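Local coordinates for protein thermoresistant glucokinase (Janibacter sp. HTCC2649, PDB 4EUN) that probably phosphorylates gluconate with ATP, acting as a gluconokinase-type carbohydrate kinase of the P-loop fold, at residues Ser109-Lys112 with Arg113-Asp117. Residues are numbered along the deposited sequence; the frame is centred on the assembly and turned at random.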
ATOM      1  N   SER A 109       3.043   9.013  -7.185  1.00 24.86           N
ATOM      2  CA  SER A 109       3.228  10.458  -7.071  1.00 24.85           C
ATOM      3  C   SER A 109       3.065  11.108  -8.449  1.00 22.75           C
ATOM      4  O   SER A 109       2.480  10.516  -9.356  1.00 25.99           O
ATOM      5  CB  SER A 109       4.601  10.769  -6.485  1.00 26.68           C
ATOM      6  OG  SER A 109       5.597  10.005  -7.133  1.00 33.77           O
ATOM      7  N   ALA A 110       3.565  12.337  -8.612  1.00 23.24           N
ATOM      8  CA  ALA A 110       3.333  13.093  -9.843  1.00 26.81           C
ATOM      9  C   ALA A 110       3.922  12.393 -11.062  1.00 28.05           C
ATOM     10  O   ALA A 110       5.051  11.900 -11.021  1.00 29.18           O
ATOM     11  CB  ALA A 110       3.902  14.475  -9.723  1.00 20.59           C
ATOM     12  N   LEU A 111       3.161  12.357 -12.149  1.00 24.68           N
ATOM     13  CA  LEU A 111       3.667  11.769 -13.374  1.00 22.53           C
ATOM     14  C   LEU A 111       3.538  12.721 -14.554  1.00 27.81           C
ATOM     15  O   LEU A 111       2.520  13.413 -14.713  1.00 28.65           O
ATOM     16  CB  LEU A 111       2.883  10.520 -13.715  1.00 21.81           C
ATOM     17  CG  LEU A 111       2.827   9.429 -12.653  1.00 16.90           C
ATOM     18  CD1 LEU A 111       1.819   8.379 -13.080  1.00 21.15           C
ATOM     19  CD2 LEU A 111       4.202   8.829 -12.473  1.00 29.56           C
ATOM     20  N   LYS A 112       4.576  12.733 -15.383  1.00 19.81           N
ATOM     21  CA  LYS A 112       4.531  13.367 -16.679  1.00 20.14           C
ATOM     22  C   LYS A 112       3.784  12.465 -17.642  1.00 22.47           C
ATOM     23  O   LYS A 112       3.671  11.269 -17.399  1.00 22.96           O
ATOM     24  CB  LYS A 112       5.951  13.561 -17.197  1.00 23.56           C
ATOM     25  CG  LYS A 112       6.808  14.492 -16.359  1.00 23.58           C
ATOM     26  CD  LYS A 112       8.134  14.753 -17.081  1.00 24.33           C
ATOM     27  CE  LYS A 112       9.070  15.617 -16.248  1.00 28.86           C
ATOM     28  NZ  LYS A 112      10.321  15.927 -17.001  1.00 29.05           N
ATOM     29  N   ARG A 113       3.302  13.034 -18.745  1.00 25.25           N
ATOM     30  CA  ARG A 113       2.711  12.241 -19.823  1.00 23.68           C
ATOM     31  C   ARG A 113       3.620  11.108 -20.289  1.00 24.73           C
ATOM     32  O   ARG A 113       3.174   9.968 -20.424  1.00 24.78           O
ATOM     33  CB  ARG A 113       2.378  13.140 -21.017  1.00 24.90           C
ATOM     34  CG  ARG A 113       2.144  12.373 -22.321  1.00 35.77           C
ATOM     35  CD  ARG A 113       0.801  11.696 -22.283  1.00 35.37           C
ATOM     36  NE  ARG A 113       0.653  10.651 -23.296  1.00 34.91           N
ATOM     37  CZ  ARG A 113      -0.255  10.673 -24.264  1.00 34.22           C
ATOM     38  NH1 ARG A 113      -1.096  11.694 -24.368  1.00 34.50           N
ATOM     39  NH2 ARG A 113      -0.323   9.669 -25.127  1.00 39.75           N
ATOM     40  N   THR A 114       4.892  11.413 -20.535  1.00 24.96           N
ATOM     41  CA  THR A 114       5.852  10.375 -20.939  1.00 25.42           C
ATOM     42  C   THR A 114       5.978   9.242 -19.915  1.00 27.94           C
ATOM     43  O   THR A 114       6.246   8.100 -20.293  1.00 27.35           O
ATOM     44  CB  THR A 114       7.253  10.947 -21.194  1.00 35.41           C
ATOM     45  OG1 THR A 114       7.692  11.661 -20.033  1.00 28.87           O
ATOM     46  CG2 THR A 114       7.249  11.880 -22.396  1.00 29.41           C
ATOM     47  N   TYR A 115       5.826   9.556 -18.625  1.00 24.11           N
ATOM     48  CA  TYR A 115       5.875   8.520 -17.591  1.00 22.85           C
ATOM     49  C   TYR A 115       4.671   7.601 -17.730  1.00 20.77           C
ATOM     50  O   TYR A 115       4.791   6.379 -17.579  1.00 21.45           O
ATOM     51  CB  TYR A 115       5.851   9.113 -16.176  1.00 19.00           C
ATOM     52  CG  TYR A 115       7.001  10.023 -15.813  1.00 20.54           C
ATOM     53  CD1 TYR A 115       8.073  10.236 -16.677  1.00 24.83           C
ATOM     54  CD2 TYR A 115       7.012  10.677 -14.589  1.00 21.10           C
ATOM     55  CE1 TYR A 115       9.115  11.087 -16.326  1.00 25.56           C
ATOM     56  CE2 TYR A 115       8.041  11.530 -14.238  1.00 21.94           C
ATOM     57  CZ  TYR A 115       9.091  11.724 -15.105  1.00 21.73           C
ATOM     58  OH  TYR A 115      10.131  12.575 -14.744  1.00 28.23           O
ATOM     59  N   ARG A 116       3.506   8.195 -17.969  1.00 20.72           N
ATOM     60  CA  ARG A 116       2.296   7.402 -18.158  1.00 20.62           C
ATOM     61  C   ARG A 116       2.404   6.529 -19.402  1.00 24.07           C
ATOM     62  O   ARG A 116       1.883   5.417 -19.411  1.00 23.35           O
ATOM     63  CB  ARG A 116       1.046   8.297 -18.173  1.00 22.68           C
ATOM     64  CG  ARG A 116       0.897   9.090 -16.870  1.00 20.83           C
ATOM     65  CD  ARG A 116      -0.436   9.819 -16.744  1.00 18.81           C
ATOM     66  NE  ARG A 116      -0.629  10.899 -17.725  1.00 19.36           N
ATOM     67  CZ  ARG A 116      -0.365  12.183 -17.505  1.00 24.87           C
ATOM     68  NH1 ARG A 116       0.157  12.583 -16.356  1.00 24.21           N
ATOM     69  NH2 ARG A 116      -0.611  13.070 -18.456  1.00 22.93           N
ATOM     70  N   ASP A 117       3.086   7.020 -20.439  1.00 23.62           N
ATOM     71  CA  ASP A 117       3.351   6.196 -21.629  1.00 24.29           C
ATOM     72  C   ASP A 117       4.105   4.914 -21.264  1.00 24.41           C
ATOM     73  O   ASP A 117       3.779   3.821 -21.749  1.00 27.48           O
ATOM     74  CB  ASP A 117       4.161   6.976 -22.674  1.00 25.82           C
ATOM     75  CG  ASP A 117       3.373   8.100 -23.328  1.00 32.32           C
ATOM     76  OD1 ASP A 117       2.127   8.071 -23.305  1.00 28.37           O
ATOM     77  OD2 ASP A 117       4.013   9.017 -23.896  1.00 32.94           O
TER
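Lys112 and Tyr115 both set CG anti to their own carbonyl carbon (chi1 -64° and -61°), and this brings the lysine stem over one face of the phenol ring. Lys112 CB stands 3.8 Å from the centroid of the Tyr115 ring, almost on its normal, a CH-pi contact. The outstretched chain lets its methylenes follow the ring until Lys112 CE lies 3.6 Å from Tyr115 OH. Both residue types suit this place: a long aliphatic stem packs on a flat ring, while NZ and the Tyr115 hydroxyl both reach Asp80. Buried Leu111 serves two neighbours with its two methyls, CD2 4.0 Å from Tyr115 CD2 and CD1 against the Arg116 stem.

Lys112 is the N-cap residue, and its carbonyl starts the helical bonding: Arg116 N donates to Lys112 O at 3.1 Å, in the carbonyl plane, whereas the bond from Tyr115 N is weak. The bend of Arg116 at chi3 (-66°) puts the rim of one guanidinium face over Lys112 O, with Arg113 CA beneath the same face; its NE pairs with Glu169. Opposite charges four residues apart let a salt bridge span the first helical turn: Arg113 NE meets Asp117 OD1 at 3.0 Å on the syn side, tilted out of the carboxylate plane, while Arg113 NH1 turns to Asp168 and Glu166.

This loop and helix start follow strand 104-108 of the parallel sheet. Helix 80-99 packs against Leu111 and Tyr115, with Trp84 edge-to-face to the tyrosine, helix 155-161 touches Lys112 and Tyr115 through Thr161, and Met35 of strand 31-35 meets Leu111 and Arg116.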